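Long-range contacts in glutathione-independent glyoxalase DJ-1 (Schizosaccharomyces pombe, PDB 4QYT), which converts methylglyoxal to D-lactate in a single step without glutathione and takes part in protection against reactive oxygen species: residues A67-A71 against Q97-F102; I26-I32 against L172-V178; D35-E41 against Y56-K62. All blocks are in the same frame, centred on the assembly; numbering follows the deposited sequence.

How the interactions relate
A DJ-1/PfpI domain illustrates how a central, largely parallel sheet is covered by helices brought together from near and distant parts of the chain. Starting at the N terminus, interaction 2 opens first, with the end of helix 17-29, and closes last, with helix 167-178, so its long loop encloses the other two. Strand 34-39 then opens interaction 3, which adds edge strand 59-60 to the sheet. Only afterwards does interaction 1 begin: helix 67-73 follows strand 59-60 and meets helix 93-102. Interactions 3 and 1 are therefore in series, and no loops cross. Interactions 1 and 2 pack helices on opposite faces of the sheet, meeting strand 76-79 through Ala77 and through Ile76 and Ile78.

Interaction 1: residues A67-A71 against Q97-F102; sequences ADDFA and QVVKEF. With EDO (1,2-ethanediol), chain F.
Two helices of the DJ-1/PfpI alpha/beta sandwich cross here beside strand 76-79. The axes of alpha-helical segments 67-71 and 97-102 approach to 9.3 Å at a signed crossing angle of -58°. Small Ala67 lets the backbones come near, its CA 5.3 Å from Val98 CA. Gln97 (chi1 m, chi2 t) sets CB 3.7 Å from Ala67 CB; water 1 joins Gln97 OE1 (2.7 Å), Ala67 N (2.9 Å) and O2 (2.9 Å) of a 1,2-ethanediol, probably from crystallisation, whose O1 accepts from Asp68 N (2.9 Å). Val98 (t) lays CG2 over the face of the Phe70 (t) ring, 3.8 Å from its centroid, a CH-pi contact, and CG1 3.4 Å from Phe70 CE1. Glu101 (t, p) holds OE1 4.2 Å from like-charged Asp68 OD1; water 3 donates to Glu101 OE1 (2.6 Å) and Asp68 OD1 (2.7 Å). Phe102 (m) meets Phe70 obliquely, centroids 5.8 Å apart, planes at 52°, its CZ 3.6 Å from Phe70 CE1. At its edge, Phe102 CE1 lies 3.8 Å from Ala71 CB.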
loop_
_atom_site.group_PDB
_atom_site.type_symbol
_atom_site.label_atom_id
_atom_site.label_comp_id
_atom_site.label_asym_id
_atom_site.label_seq_id
_atom_site.Cartn_x
_atom_site.Cartn_y
_atom_site.Cartn_z
ATOM N N ALA A 67 -13.029 21.122 14.637
ATOM C CA ALA A 67 -12.241 20.087 15.287
ATOM C C ALA A 67 -12.975 19.408 16.432
ATOM O O ALA A 67 -12.831 18.196 16.659
ATOM C CB ALA A 67 -10.880 20.611 15.715
ATOM N N ASP A 68 -13.744 20.199 17.205
ATOM C CA ASP A 68 -14.551 19.585 18.249
ATOM C C ASP A 68 -15.553 18.606 17.636
ATOM O O ASP A 68 -15.784 17.527 18.199
ATOM C CB ASP A 68 -15.293 20.635 19.069
ATOM C CG ASP A 68 -14.399 21.368 20.080
ATOM O OD1 ASP A 68 -13.312 20.870 20.410
ATOM O OD2 ASP A 68 -14.875 22.383 20.638
ATOM N N ASP A 69 -16.156 18.951 16.481
ATOM C CA ASP A 69 -17.080 18.021 15.859
ATOM C C ASP A 69 -16.363 16.771 15.365
ATOM O O ASP A 69 -16.874 15.651 15.437
ATOM C CB ASP A 69 -17.920 18.690 14.776
ATOM C CG ASP A 69 -19.178 17.891 14.503
ATOM O OD1 ASP A 69 -20.039 17.882 15.404
ATOM O OD2 ASP A 69 -19.297 17.290 13.431
ATOM N N PHE A 70 -15.159 16.978 14.821
ATOM C CA PHE A 70 -14.314 15.869 14.422
ATOM C C PHE A 70 -14.092 14.911 15.574
ATOM O O PHE A 70 -14.205 13.688 15.428
ATOM C CB PHE A 70 -12.984 16.396 13.887
ATOM C CG PHE A 70 -12.089 15.309 13.365
ATOM C CD1 PHE A 70 -11.290 14.574 14.210
ATOM C CD2 PHE A 70 -11.974 15.087 12.015
ATOM C CE1 PHE A 70 -10.411 13.617 13.728
ATOM C CE2 PHE A 70 -11.064 14.175 11.497
ATOM C CZ PHE A 70 -10.274 13.449 12.355
ATOM N N ALA A 71 -13.796 15.467 16.750
ATOM C CA ALA A 71 -13.539 14.650 17.911
ATOM C C ALA A 71 -14.763 13.903 18.420
ATOM O O ALA A 71 -14.653 12.877 19.082
ATOM C CB ALA A 71 -12.965 15.512 19.033
ATOM N N GLN A 97 -5.494 21.429 14.390
ATOM C CA GLN A 97 -6.431 21.541 15.505
ATOM C C GLN A 97 -6.858 20.171 16.011
ATOM O O GLN A 97 -6.966 19.938 17.215
ATOM C CB GLN A 97 -7.679 22.311 15.069
ATOM C CG GLN A 97 -7.452 23.813 14.829
ATOM C CD GLN A 97 -8.484 24.490 13.905
ATOM O OE1 GLN A 97 -9.339 23.851 13.279
ATOM N NE2 GLN A 97 -8.389 25.781 13.807
ATOM N N VAL A 98 -7.106 19.238 15.099
ATOM C CA VAL A 98 -7.442 17.881 15.504
ATOM C C VAL A 98 -6.277 17.267 16.262
ATOM O O VAL A 98 -6.478 16.634 17.300
ATOM C CB VAL A 98 -7.805 17.039 14.238
ATOM C CG1 VAL A 98 -7.730 15.533 14.502
ATOM C CG2 VAL A 98 -9.167 17.449 13.699
ATOM N N VAL A 99 -5.066 17.386 15.703
ATOM C CA VAL A 99 -3.913 16.805 16.379
ATOM C C VAL A 99 -3.705 17.382 17.798
ATOM O O VAL A 99 -3.445 16.644 18.750
ATOM C CB VAL A 99 -2.663 16.959 15.454
ATOM C CG1 VAL A 99 -1.354 16.762 16.186
ATOM C CG2 VAL A 99 -2.803 16.053 14.240
ATOM N N LYS A 100 -3.815 18.683 17.913
ATOM C CA LYS A 100 -3.676 19.338 19.211
ATOM C C LYS A 100 -4.754 18.902 20.174
ATOM O O LYS A 100 -4.487 18.695 21.379
ATOM C CB LYS A 100 -3.702 20.855 19.038
ATOM C CG LYS A 100 -2.462 21.398 18.376
ATOM C CD LYS A 100 -2.545 22.884 18.143
ATOM C CE LYS A 100 -2.252 23.630 19.429
ATOM N NZ LYS A 100 -0.835 23.450 19.901
ATOM N N GLU A 101 -5.988 18.785 19.687
ATOM C CA GLU A 101 -7.057 18.334 20.558
ATOM C C GLU A 101 -6.851 16.913 21.024
ATOM O O GLU A 101 -7.147 16.568 22.178
ATOM C CB GLU A 101 -8.415 18.427 19.859
ATOM C CG GLU A 101 -9.577 17.916 20.689
ATOM C CD GLU A 101 -9.738 18.630 22.020
ATOM O OE1 GLU A 101 -9.543 19.885 22.050
ATOM O OE2 GLU A 101 -10.268 17.971 22.969
ATOM N N PHE A 102 -6.388 16.051 20.119
ATOM C CA PHE A 102 -6.258 14.656 20.441
ATOM C C PHE A 102 -5.079 14.368 21.348
ATOM O O PHE A 102 -5.080 13.374 22.062
ATOM C CB PHE A 102 -6.141 13.803 19.169
ATOM C CG PHE A 102 -7.432 13.449 18.486
ATOM C CD1 PHE A 102 -8.582 14.179 18.638
ATOM C CD2 PHE A 102 -7.484 12.339 17.662
ATOM C CE1 PHE A 102 -9.741 13.808 18.010
ATOM C CE2 PHE A 102 -8.634 11.973 17.014
ATOM C CZ PHE A 102 -9.767 12.708 17.191
HETATM C C1 EDO F . -12.403 23.434 18.414
HETATM O O1 EDO F . -13.404 23.048 17.456
HETATM C C2 EDO F . -11.530 24.578 17.933
HETATM O O2 EDO F . -10.427 24.076 17.158
HETATM O O HOH W 1 -11.728 23.684 14.630
HETATM O O HOH W 2 -13.152 18.362 21.684
HETATM O O HOH W 3 -10.632 21.316 20.148
#

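Interaction 2: residues I26-I32 against L172-V178; sequences IFKRAEI and LKLLEQV
This is a buried, apolar contact between the C-terminal parts of helices 17-29 and 167-178, its segments 140 residues apart in sequence, lying against the central sheet of the DJ-1/PfpI fold. No hydrogen bond joins the segments; Ile26 lies opposite Leu172 and Phe27 opposite Leu175, each CA pair 7.0 Å apart. The first segment begins helical and finishes in a Schellman motif: Glu31 takes positive phi (56/42), with Glu31 N bonded to Lys28 O (3.0 Å) and Ile32 N to Phe27 O (3.1 Å). That reversal brings extended Ile32 (-105/121) back toward the partner helix. Leu175 (t, p) is the shared element: its CD2 meets Ile26 CG2 at 3.8 Å, and its CD1 lies 3.6 Å from Ala30 CB, 3.7 Å from Ile32 CD1 and 4.0 Å from Phe27 CE1. Ile26 (m, t) sets CD1 3.8 Å from Leu172 N and 4.2 Å from Leu172 CG. The Phe27 ring (chi1 m) presents its edge to Leu174 CB, 3.9 Å from CZ, and to Val178 CG2, 4.1 Å from CE1; Ile32 CD1 also touches Val178 CG2. Lys28 and Arg29 serve the dimer interface, with salt bridges to Asp52 and Asp16 of the second subunit. Strand 76-79 lies beneath, Ile76 against Phe27 and Val178, Ile78 against Phe27 and Leu174, whereas helix 181-190 packs on Leu172 and Leu175 through Tyr184, Tyr188 and Val187.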
loop_
_atom_site.group_PDB
_atom_site.type_symbol
_atom_site.label_atom_id
_atom_site.label_comp_id
_atom_site.label_asym_id
_atom_site.label_seq_id
_atom_site.Cartn_x
_atom_site.Cartn_y
_atom_site.Cartn_z
ATOM N N ILE A 26 -5.266 -2.486 7.141
ATOM C CA ILE A 26 -5.155 -3.090 8.492
ATOM C C ILE A 26 -6.421 -2.836 9.294
ATOM O O ILE A 26 -6.979 -3.762 9.890
ATOM C CB ILE A 26 -3.869 -2.598 9.172
ATOM C CG1 ILE A 26 -2.648 -3.225 8.481
ATOM C CG2 ILE A 26 -3.853 -2.925 10.668
ATOM C CD1 ILE A 26 -1.330 -2.556 8.813
ATOM N N PHE A 27 -6.903 -1.589 9.318
ATOM C CA PHE A 27 -8.139 -1.307 10.058
ATOM C C PHE A 27 -9.348 -1.967 9.424
ATOM O O PHE A 27 -10.223 -2.453 10.163
ATOM C CB PHE A 27 -8.325 0.198 10.262
ATOM C CG PHE A 27 -7.494 0.751 11.368
ATOM C CD1 PHE A 27 -7.868 0.504 12.679
ATOM C CD2 PHE A 27 -6.340 1.453 11.161
ATOM C CE1 PHE A 27 -7.094 0.934 13.738
ATOM C CE2 PHE A 27 -5.573 1.894 12.236
ATOM C CZ PHE A 27 -5.943 1.588 13.548
ATOM N N LYS A 28 -9.408 -2.051 8.092
ATOM C CA LYS A 28 -10.506 -2.779 7.461
ATOM C C LYS A 28 -10.484 -4.257 7.881
ATOM O O LYS A 28 -11.522 -4.854 8.220
ATOM C CB LYS A 28 -10.436 -2.647 5.929
ATOM C CG LYS A 28 -10.945 -1.312 5.450
ATOM C CD LYS A 28 -12.434 -1.398 5.181
ATOM C CE LYS A 28 -13.020 -0.096 4.723
ATOM N NZ LYS A 28 -14.476 -0.234 4.391
ATOM N N ARG A 29 -9.304 -4.877 7.903
ATOM C CA ARG A 29 -9.231 -6.270 8.343
ATOM C C ARG A 29 -9.691 -6.434 9.782
ATOM O O ARG A 29 -10.216 -7.488 10.164
ATOM C CB ARG A 29 -7.815 -6.787 8.185
ATOM C CG ARG A 29 -7.457 -7.117 6.728
ATOM C CD ARG A 29 -5.970 -7.311 6.577
ATOM N NE ARG A 29 -5.556 -7.776 5.259
ATOM C CZ ARG A 29 -5.532 -7.016 4.181
ATOM N NH1 ARG A 29 -5.800 -5.716 4.249
ATOM N NH2 ARG A 29 -5.115 -7.530 3.031
ATOM N N ALA A 30 -9.388 -5.452 10.619
ATOM C CA ALA A 30 -9.817 -5.430 12.010
ATOM C C ALA A 30 -11.284 -5.182 12.212
ATOM O O ALA A 30 -11.775 -5.219 13.356
ATOM C CB ALA A 30 -8.989 -4.416 12.789
ATOM N N GLU A 31 -11.998 -4.877 11.143
ATOM C CA GLU A 31 -13.415 -4.502 11.197
ATOM C C GLU A 31 -13.627 -3.312 12.136
ATOM O O GLU A 31 -14.632 -3.211 12.840
ATOM C CB GLU A 31 -14.292 -5.717 11.583
ATOM C CG GLU A 31 -14.144 -6.885 10.612
ATOM C CD GLU A 31 -14.989 -8.093 10.897
ATOM O OE1 GLU A 31 -15.149 -8.403 12.080
ATOM O OE2 GLU A 31 -15.725 -8.482 9.980
ATOM N N ILE A 32 -12.708 -2.350 12.041
ATOM C CA ILE A 32 -12.807 -1.071 12.710
ATOM C C ILE A 32 -13.185 -0.022 11.698
ATOM O O ILE A 32 -12.469 0.136 10.693
ATOM C CB ILE A 32 -11.494 -0.731 13.418
ATOM C CG1 ILE A 32 -11.256 -1.701 14.584
ATOM C CG2 ILE A 32 -11.466 0.715 13.866
ATOM C CD1 ILE A 32 -9.916 -1.584 15.274
ATOM N N LEU A 172 0.080 -1.318 12.157
ATOM C CA LEU A 172 -0.027 -2.287 13.229
ATOM C C LEU A 172 0.128 -1.619 14.601
ATOM O O LEU A 172 -0.600 -2.000 15.557
ATOM C CB LEU A 172 0.990 -3.414 13.062
ATOM C CG LEU A 172 0.632 -4.454 12.031
ATOM C CD1 LEU A 172 1.865 -5.299 11.695
ATOM C CD2 LEU A 172 -0.535 -5.317 12.475
ATOM N N LYS A 173 1.077 -0.700 14.731
ATOM C CA LYS A 173 1.275 -0.022 16.017
ATOM C C LYS A 173 -0.010 0.705 16.435
ATOM O O LYS A 173 -0.431 0.641 17.594
ATOM C CB LYS A 173 2.473 0.930 15.953
ATOM C CG LYS A 173 2.937 1.421 17.318
ATOM C CD LYS A 173 3.618 0.336 18.152
ATOM C CE LYS A 173 4.242 0.924 19.399
ATOM N NZ LYS A 173 4.998 -0.089 20.174
ATOM N N LEU A 174 -0.653 1.384 15.480
ATOM C CA LEU A 174 -1.933 2.034 15.753
ATOM C C LEU A 174 -2.978 1.033 16.201
ATOM O O LEU A 174 -3.641 1.205 17.220
ATOM C CB LEU A 174 -2.386 2.815 14.526
ATOM C CG LEU A 174 -1.597 4.102 14.256
ATOM C CD1 LEU A 174 -1.751 4.457 12.784
ATOM C CD2 LEU A 174 -2.084 5.222 15.155
ATOM N N LEU A 175 -3.131 -0.045 15.447
ATOM C CA LEU A 175 -4.095 -1.057 15.778
ATOM C C LEU A 175 -3.872 -1.656 17.173
ATOM O O LEU A 175 -4.821 -1.894 17.922
ATOM C CB LEU A 175 -4.040 -2.202 14.739
ATOM C CG LEU A 175 -5.051 -3.322 14.990
ATOM C CD1 LEU A 175 -6.489 -2.839 14.914
ATOM C CD2 LEU A 175 -4.800 -4.478 14.049
ATOM N N GLU A 176 -2.610 -1.858 17.515
ATOM C CA GLU A 176 -2.238 -2.458 18.790
ATOM C C GLU A 176 -2.749 -1.640 19.961
ATOM O O GLU A 176 -2.990 -2.205 21.040
ATOM C CB GLU A 176 -0.703 -2.576 18.868
ATOM C CG GLU A 176 -0.258 -3.493 19.992
ATOM C CD GLU A 176 1.237 -3.693 20.059
ATOM O OE1 GLU A 176 1.970 -2.973 19.354
ATOM O OE2 GLU A 176 1.644 -4.734 20.637
ATOM N N GLN A 177 -2.909 -0.329 19.795
ATOM C CA GLN A 177 -3.374 0.501 20.901
ATOM C C GLN A 177 -4.843 0.322 21.211
ATOM O O GLN A 177 -5.274 0.676 22.307
ATOM C CB GLN A 177 -3.104 1.984 20.621
ATOM C CG GLN A 177 -1.683 2.329 20.223
ATOM C CD GLN A 177 -0.631 1.597 21.050
ATOM O OE1 GLN A 177 0.280 0.978 20.492
ATOM N NE2 GLN A 177 -0.621 1.821 22.316
ATOM N N VAL A 178 -5.623 -0.127 20.223
ATOM C CA VAL A 178 -7.075 -0.083 20.292
ATOM C C VAL A 178 -7.770 -1.422 20.193
ATOM O O VAL A 178 -8.846 -1.583 20.727
ATOM C CB VAL A 178 -7.746 0.869 19.310
ATOM C CG1 VAL A 178 -7.319 2.269 19.615
ATOM C CG2 VAL A 178 -7.484 0.488 17.845
#

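Interaction 3: residues D35-E41 against Y56-K62; sequences DSVYVGE and YANRSYK. With EDO (1,2-ethanediol), chain E.
At the edge of the central DJ-1/PfpI sheet, strand 34-39 receives the short parallel strand 59-60, Val37 pairing with Arg59 (CA atoms 4.8 Å apart) and Tyr38 with Ser60 (4.6 Å). Arg59 N bonds to Ser36 O (3.0 Å), Tyr38 N to Arg59 O (2.8 Å) and Tyr61 N to Tyr38 O (2.9 Å). Before the strand, Asn58 (chi1 m) and Ser36 (p) interlock: Ser36 N donates to Asn58 OD1 (2.9 Å), Asn58 N to Ser36 OG (2.8 Å). A 1,2-ethanediol lies beside them, its O2 hydrogen-bonded to Ser36 OG (2.6 Å) and its O1 donating to Tyr56 O (a very short 2.4 Å). Against the base of the Tyr38 side chain, Ala57 CB is a small bump 3.6 Å from Tyr38 CB, while the ring (t) leads away to a hydroxyl bonded to Asp13. On the face bearing Val37 and Arg59, Val37 CG1 fills the bend where the chain turns 3-10, 3.7 Å from Tyr61 CA and 3.8 Å from Tyr61 CB. The Tyr61 (p) ring, edge-to-face with Phe94, lies under Val39, whose CG2 sits 4.2 Å from its centroid, a CH-pi contact. Arg59 (m, t, p) runs past Asp35, whose OD2 bonds to Tyr74 OH, to a salt bridge with Glu63. Ser60 OG accepts from Lys62 N (3.1 Å), an ST turn, and bonds water 4 (3.1 Å).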
loop_
_atom_site.group_PDB
_atom_site.type_symbol
_atom_site.label_atom_id
_atom_site.label_comp_id
_atom_site.label_asym_id
_atom_site.label_seq_id
_atom_site.Cartn_x
_atom_site.Cartn_y
_atom_site.Cartn_z
ATOM N N ASP A 35 -12.790 6.026 7.679
ATOM C CA ASP A 35 -13.118 6.896 6.557
ATOM C C ASP A 35 -11.836 7.545 6.054
ATOM O O ASP A 35 -11.013 7.947 6.866
ATOM C CB ASP A 35 -14.043 8.062 6.969
ATOM C CG ASP A 35 -15.454 7.676 7.348
ATOM O OD1 ASP A 35 -15.956 6.653 6.841
ATOM O OD2 ASP A 35 -16.058 8.440 8.116
ATOM N N SER A 36 -11.750 7.758 4.746
ATOM C CA SER A 36 -10.755 8.668 4.200
ATOM C C SER A 36 -11.380 10.039 4.096
ATOM O O SER A 36 -12.520 10.195 3.644
ATOM C CB SER A 36 -10.238 8.183 2.849
ATOM O OG SER A 36 -11.313 7.994 1.941
ATOM N N VAL A 37 -10.629 11.034 4.569
ATOM C CA VAL A 37 -11.105 12.419 4.661
ATOM C C VAL A 37 -10.141 13.313 3.913
ATOM O O VAL A 37 -8.978 13.482 4.316
ATOM C CB VAL A 37 -11.279 12.852 6.130
ATOM C CG1 VAL A 37 -11.710 14.297 6.197
ATOM C CG2 VAL A 37 -12.278 11.946 6.874
ATOM N N TYR A 38 -10.627 13.856 2.789
ATOM C CA TYR A 38 -9.821 14.604 1.836
ATOM C C TYR A 38 -9.754 16.074 2.216
ATOM O O TYR A 38 -10.783 16.719 2.485
ATOM C CB TYR A 38 -10.451 14.437 0.452
ATOM C CG TYR A 38 -9.917 15.333 -0.641
ATOM C CD1 TYR A 38 -8.587 15.242 -1.067
ATOM C CD2 TYR A 38 -10.751 16.193 -1.323
ATOM C CE1 TYR A 38 -8.114 15.986 -2.156
ATOM C CE2 TYR A 38 -10.276 16.948 -2.379
ATOM C CZ TYR A 38 -8.970 16.825 -2.828
ATOM O OH TYR A 38 -8.568 17.628 -3.871
ATOM N N VAL A 39 -8.542 16.610 2.115
ATOM C CA VAL A 39 -8.270 18.011 2.249
ATOM C C VAL A 39 -7.721 18.473 0.901
ATOM O O VAL A 39 -6.600 18.162 0.520
ATOM C CB VAL A 39 -7.230 18.260 3.348
ATOM C CG1 VAL A 39 -6.845 19.735 3.448
ATOM C CG2 VAL A 39 -7.729 17.727 4.675
ATOM N N GLY A 40 -8.514 19.261 0.176
ATOM C CA GLY A 40 -8.090 19.719 -1.136
ATOM C C GLY A 40 -9.169 20.459 -1.888
ATOM O O GLY A 40 -10.264 20.662 -1.361
ATOM N N GLU A 41 -8.886 20.749 -3.153
ATOM C CA GLU A 41 -9.741 21.589 -3.986
ATOM C C GLU A 41 -10.777 20.801 -4.773
ATOM O O GLU A 41 -11.696 21.404 -5.312
ATOM C CB GLU A 41 -8.908 22.486 -4.919
ATOM C CG GLU A 41 -8.093 23.509 -4.149
ATOM C CD GLU A 41 -8.937 24.273 -3.139
ATOM O OE1 GLU A 41 -9.985 24.831 -3.546
ATOM O OE2 GLU A 41 -8.566 24.310 -1.941
ATOM N N TYR A 56 -11.100 7.980 -5.099
ATOM C CA TYR A 56 -12.145 8.756 -4.381
ATOM C C TYR A 56 -12.014 8.624 -2.892
ATOM O O TYR A 56 -12.003 7.545 -2.327
ATOM C CB TYR A 56 -13.562 8.295 -4.723
ATOM C CG TYR A 56 -13.993 8.713 -6.090
ATOM C CD1 TYR A 56 -14.404 10.015 -6.351
ATOM C CD2 TYR A 56 -13.990 7.801 -7.131
ATOM C CE1 TYR A 56 -14.754 10.382 -7.632
ATOM C CE2 TYR A 56 -14.437 8.146 -8.384
ATOM C CZ TYR A 56 -14.810 9.437 -8.635
ATOM O OH TYR A 56 -15.119 9.834 -9.910
ATOM N N ALA A 57 -11.938 9.765 -2.241
ATOM C CA ALA A 57 -12.021 9.749 -0.797
ATOM C C ALA A 57 -13.472 9.582 -0.393
ATOM O O ALA A 57 -14.389 10.001 -1.096
ATOM C CB ALA A 57 -11.450 11.008 -0.219
ATOM N N ASN A 58 -13.694 9.060 0.809
ATOM C CA ASN A 58 -15.064 8.926 1.307
ATOM C C ASN A 58 -15.746 10.245 1.619
ATOM O O ASN A 58 -16.955 10.370 1.464
ATOM C CB ASN A 58 -15.072 8.106 2.612
ATOM C CG ASN A 58 -14.597 6.690 2.475
ATOM O OD1 ASN A 58 -13.773 6.249 3.236
ATOM N ND2 ASN A 58 -15.077 5.983 1.472
ATOM N N ARG A 59 -14.969 11.177 2.160
ATOM C CA ARG A 59 -15.452 12.458 2.668
ATOM C C ARG A 59 -14.501 13.564 2.267
ATOM O O ARG A 59 -13.313 13.321 2.061
ATOM C CB ARG A 59 -15.595 12.452 4.193
ATOM C CG ARG A 59 -16.420 11.310 4.742
ATOM C CD ARG A 59 -16.687 11.489 6.229
ATOM N NE ARG A 59 -17.554 12.634 6.466
ATOM C CZ ARG A 59 -17.972 13.038 7.645
ATOM N NH1 ARG A 59 -17.411 12.589 8.736
ATOM N NH2 ARG A 59 -18.949 13.927 7.707
ATOM N N SER A 60 -15.028 14.787 2.243
ATOM C CA SER A 60 -14.225 15.984 2.323
ATOM C C SER A 60 -14.215 16.496 3.754
ATOM O O SER A 60 -15.234 16.480 4.428
ATOM C CB SER A 60 -14.814 17.069 1.427
ATOM O OG SER A 60 -14.195 18.311 1.703
ATOM N N TYR A 61 -13.089 17.053 4.195
ATOM C CA TYR A 61 -13.027 17.646 5.518
ATOM C C TYR A 61 -14.020 18.793 5.672
ATOM O O TYR A 61 -14.403 19.122 6.791
ATOM C CB TYR A 61 -11.632 18.099 5.913
ATOM C CG TYR A 61 -11.189 19.439 5.405
ATOM C CD1 TYR A 61 -11.076 19.734 4.070
ATOM C CD2 TYR A 61 -10.790 20.422 6.290
ATOM C CE1 TYR A 61 -10.600 20.949 3.623
ATOM C CE2 TYR A 61 -10.298 21.639 5.856
ATOM C CZ TYR A 61 -10.237 21.912 4.512
ATOM O OH TYR A 61 -9.738 23.127 4.065
ATOM N N LYS A 62 -14.446 19.394 4.565
ATOM C CA LYS A 62 -15.382 20.502 4.625
ATOM C C LYS A 62 -16.744 20.089 5.150
ATOM O O LYS A 62 -17.562 20.925 5.534
ATOM C CB LYS A 62 -15.499 21.180 3.271
ATOM C CG LYS A 62 -14.196 21.797 2.782
ATOM C CD LYS A 62 -14.299 22.604 1.503
ATOM C CE LYS A 62 -12.901 23.028 1.050
ATOM N NZ LYS A 62 -12.830 23.535 -0.338
HETATM C C1 EDO E . -12.473 5.203 -0.696
HETATM O O1 EDO E . -12.016 5.122 -2.002
HETATM C C2 EDO E . -11.472 5.163 0.480
HETATM O O2 EDO E . -10.575 6.168 0.292
HETATM O O HOH W 4 -11.412 19.247 0.837
#